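Local coordinates for protein MstE (Scytonema sp. PCC 10023, PDB 6SBF) that probably cyclises isoprenoid chains into complex merosterol-type scaffolds, acting as a single-domain class II (type II) terpene cyclase with an alpha6-alpha6 barrel, at residues T265-W270 against F351-V356. The protein carries 1 engineered substitution. Sequence-based numbering, arbitrary orientation.
Sequences TFATAW and FTTATV
Phe351 presents its ring edge to Phe266: Phe266 CE1 lies at the edge of the Phe351 ring, near its plane, 3.9 Å from Phe351 CE1. Phe266 reaches across because its CG stands anti to the backbone N (chi1 -177°).

One residue on, Thr352 divides its two branches. Its methyl CG2 sits 3.4 Å from OG1 of Thr265, while its own OG1 turns to Asp346 and to the backbone N of Ser308. The Thr265 hydroxyl is likewise engaged, by Ser308 OG and Val306 O, so the residues around Ser308 tie both helices at this end.

Thr355 fills the middle of the interface. Its OG1 bonds back to the carbonyl O of Phe351 at 2.8 Å, from the face of that carbonyl plane opposite to Thr355 N, and it also pairs with Tyr64 OH. Thr355 OG1 also meets the edge of the Phe266 ring, 3.6 Å from Phe266 CE1. The other branch, CG2 of Thr355, stands over one face of the Trp270 indole, 3.3 Å from Trp270 NE1; CD1 of that indole in turn covers a face of the Phe266 ring.

Val356 closes the row, its CA 3.8 Å from CB of Ala269, where the small side chain allows the backbones to come close.

The two helices run the same way, 26° apart with axes 9.0 Å from each other, consistent with neighbouring helices of the alpha6-alpha6 barrel. No hydrogen bond joins the segments directly: the threonine hydroxyls are satisfied within their own helix or by neighbouring residues, and methyls and aromatic rings make the buried join.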
ATOM      1  N   THR A 265      10.041  -6.966   6.135  1.00 13.09           N
ATOM      2  CA  THR A 265       9.695  -7.444   4.799  1.00 12.93           C
ATOM      3  C   THR A 265       8.864  -6.416   4.055  1.00 12.18           C
ATOM      4  O   THR A 265       9.134  -6.173   2.845  1.00 12.80           O
ATOM      5  CB  THR A 265       9.039  -8.815   4.863  1.00 13.98           C
ATOM      6  OG1 THR A 265       7.984  -8.772   5.799  1.00 15.59           O
ATOM      7  CG2 THR A 265      10.030  -9.906   5.233  1.00 15.78           C
ATOM      8  N   PHE A 266       7.908  -5.785   4.692  1.00 12.57           N
ATOM      9  CA  PHE A 266       7.033  -4.773   4.069  1.00 12.39           C
ATOM     10  C   PHE A 266       7.817  -3.555   3.649  1.00 12.30           C
ATOM     11  O   PHE A 266       7.671  -3.063   2.501  1.00 12.56           O
ATOM     12  CB  PHE A 266       5.866  -4.443   5.002  1.00 12.31           C
ATOM     13  CG  PHE A 266       4.834  -3.479   4.501  1.00 11.37           C
ATOM     14  CD1 PHE A 266       3.897  -3.887   3.556  1.00 11.60           C
ATOM     15  CD2 PHE A 266       4.724  -2.204   5.012  1.00 12.29           C
ATOM     16  CE1 PHE A 266       2.898  -3.009   3.155  1.00 12.56           C
ATOM     17  CE2 PHE A 266       3.725  -1.341   4.675  1.00 12.70           C
ATOM     18  CZ  PHE A 266       2.799  -1.758   3.729  1.00 12.73           C
ATOM     19  N   ALA A 267       8.617  -2.994   4.546  1.00 11.82           N
ATOM     20  CA  ALA A 267       9.345  -1.757   4.247  1.00 11.54           C
ATOM     21  C   ALA A 267      10.374  -2.091   3.157  1.00 11.49           C
ATOM     22  O   ALA A 267      10.657  -1.220   2.327  1.00 12.47           O
ATOM     23  CB  ALA A 267       9.983  -1.178   5.498  1.00 13.27           C
ATOM     24  N   THR A 268      11.005  -3.246   3.208  1.00 11.44           N
ATOM     25  CA  THR A 268      12.033  -3.622   2.214  1.00 12.34           C
ATOM     26  C   THR A 268      11.395  -3.765   0.815  1.00 12.64           C
ATOM     27  O   THR A 268      11.985  -3.289  -0.160  1.00 12.45           O
ATOM     28  CB  THR A 268      12.788  -4.888   2.612  1.00 12.19           C
ATOM     29  OG1 THR A 268      13.400  -4.651   3.886  1.00 12.98           O
ATOM     30  CG2 THR A 268      13.834  -5.289   1.629  1.00 12.77           C
ATOM     31  N   ALA A 269      10.215  -4.342   0.727  1.00 11.39           N
ATOM     32  CA  ALA A 269       9.535  -4.520  -0.574  1.00 11.27           C
ATOM     33  C   ALA A 269       9.179  -3.146  -1.133  1.00 11.15           C
ATOM     34  O   ALA A 269       9.398  -2.901  -2.352  1.00 12.00           O
ATOM     35  CB  ALA A 269       8.297  -5.368  -0.370  1.00 11.69           C
ATOM     36  N   TRP A 270       8.693  -2.232  -0.302  1.00 10.87           N
ATOM     37  CA  TRP A 270       8.390  -0.894  -0.821  1.00 11.08           C
ATOM     38  C   TRP A 270       9.687  -0.175  -1.212  1.00 11.55           C
ATOM     39  O   TRP A 270       9.674   0.570  -2.209  1.00 12.29           O
ATOM     40  CB  TRP A 270       7.509  -0.096   0.162  1.00 11.48           C
ATOM     41  CG  TRP A 270       6.062  -0.483   0.046  1.00 12.18           C
ATOM     42  CD1 TRP A 270       5.265  -1.188   0.903  1.00 13.59           C
ATOM     43  CD2 TRP A 270       5.228  -0.177  -1.095  1.00 11.72           C
ATOM     44  NE1 TRP A 270       4.007  -1.324   0.389  1.00 13.60           N
ATOM     45  CE2 TRP A 270       3.959  -0.753  -0.846  1.00 12.61           C
ATOM     46  CE3 TRP A 270       5.435   0.476  -2.299  1.00 12.60           C
ATOM     47  CZ2 TRP A 270       2.909  -0.624  -1.766  1.00 14.25           C
ATOM     48  CZ3 TRP A 270       4.397   0.631  -3.175  1.00 13.28           C
ATOM     49  CH2 TRP A 270       3.172   0.068  -2.922  1.00 14.55           C
ATOM     50  N   PHE A 351      -1.453  -9.257   3.144  1.00 11.61           N
ATOM     51  CA  PHE A 351      -1.100  -7.891   2.711  1.00 11.60           C
ATOM     52  C   PHE A 351       0.412  -7.845   2.487  1.00 11.27           C
ATOM     53  O   PHE A 351       0.871  -7.319   1.436  1.00 11.57           O
ATOM     54  CB  PHE A 351      -1.596  -6.892   3.754  1.00 12.35           C
ATOM     55  CG  PHE A 351      -1.788  -5.480   3.251  1.00 12.24           C
ATOM     56  CD1 PHE A 351      -0.747  -4.558   3.234  1.00 12.74           C
ATOM     57  CD2 PHE A 351      -3.014  -5.102   2.737  1.00 12.05           C
ATOM     58  CE1 PHE A 351      -1.014  -3.261   2.833  1.00 13.29           C
ATOM     59  CE2 PHE A 351      -3.266  -3.817   2.326  1.00 13.06           C
ATOM     60  CZ  PHE A 351      -2.264  -2.873   2.405  1.00 13.53           C
ATOM     61  N   THR A 352       1.220  -8.334   3.422  1.00 10.88           N
ATOM     62  CA  THR A 352       2.683  -8.334   3.270  1.00 11.14           C
ATOM     63  C   THR A 352       3.097  -9.178   2.066  1.00 11.61           C
ATOM     64  O   THR A 352       3.927  -8.738   1.285  1.00 12.47           O
ATOM     65  CB  THR A 352       3.367  -8.805   4.575  1.00 12.10           C
ATOM     66  OG1 THR A 352       3.076  -7.925   5.670  1.00 12.74           O
ATOM     67  CG2 THR A 352       4.870  -8.841   4.410  1.00 12.72           C
ATOM     68  N   THR A 353       2.598 -10.395   1.998  1.00 11.28           N
ATOM     69  CA  THR A 353       3.027 -11.299   0.920  1.00 11.89           C
ATOM     70  C   THR A 353       2.715 -10.704  -0.464  1.00 10.51           C
ATOM     71  O   THR A 353       3.558 -10.809  -1.351  1.00 11.73           O
ATOM     72  CB  THR A 353       2.370 -12.669   1.137  1.00 11.86           C
ATOM     73  OG1 THR A 353       2.881 -13.232   2.358  1.00 12.66           O
ATOM     74  CG2 THR A 353       2.743 -13.634   0.032  1.00 12.36           C
ATOM     75  N   ALA A 354       1.543 -10.128  -0.617  1.00 11.02           N
ATOM     76  CA  ALA A 354       1.210  -9.518  -1.915  1.00 11.03           C
ATOM     77  C   ALA A 354       2.186  -8.395  -2.248  1.00 11.46           C
ATOM     78  O   ALA A 354       2.558  -8.225  -3.413  1.00 11.30           O
ATOM     79  CB  ALA A 354      -0.220  -9.047  -1.880  1.00 13.15           C
ATOM     80  N   THR A 355       2.531  -7.597  -1.246  1.00 11.53           N
ATOM     81  CA  THR A 355       3.480  -6.502  -1.462  1.00 10.98           C
ATOM     82  C   THR A 355       4.817  -7.050  -1.923  1.00 10.98           C
ATOM     83  O   THR A 355       5.436  -6.510  -2.891  1.00 12.07           O
ATOM     84  CB  THR A 355       3.628  -5.705  -0.169  1.00 12.00           C
ATOM     85  OG1 THR A 355       2.378  -5.269   0.373  1.00 12.52           O
ATOM     86  CG2 THR A 355       4.485  -4.488  -0.410  1.00 13.05           C
ATOM     87  N   VAL A 356       5.344  -8.026  -1.219  1.00 11.43           N
ATOM     88  CA  VAL A 356       6.648  -8.601  -1.537  1.00 11.64           C
ATOM     89  C   VAL A 356       6.615  -9.182  -2.948  1.00 11.80           C
ATOM     90  O   VAL A 356       7.553  -8.922  -3.752  1.00 12.13           O
ATOM     91  CB  VAL A 356       7.144  -9.624  -0.507  1.00 12.70           C
ATOM     92  CG1 VAL A 356       8.427 -10.275  -0.974  1.00 14.23           C
ATOM     93  CG2 VAL A 356       7.244  -8.978   0.888  1.00 12.43           C
TER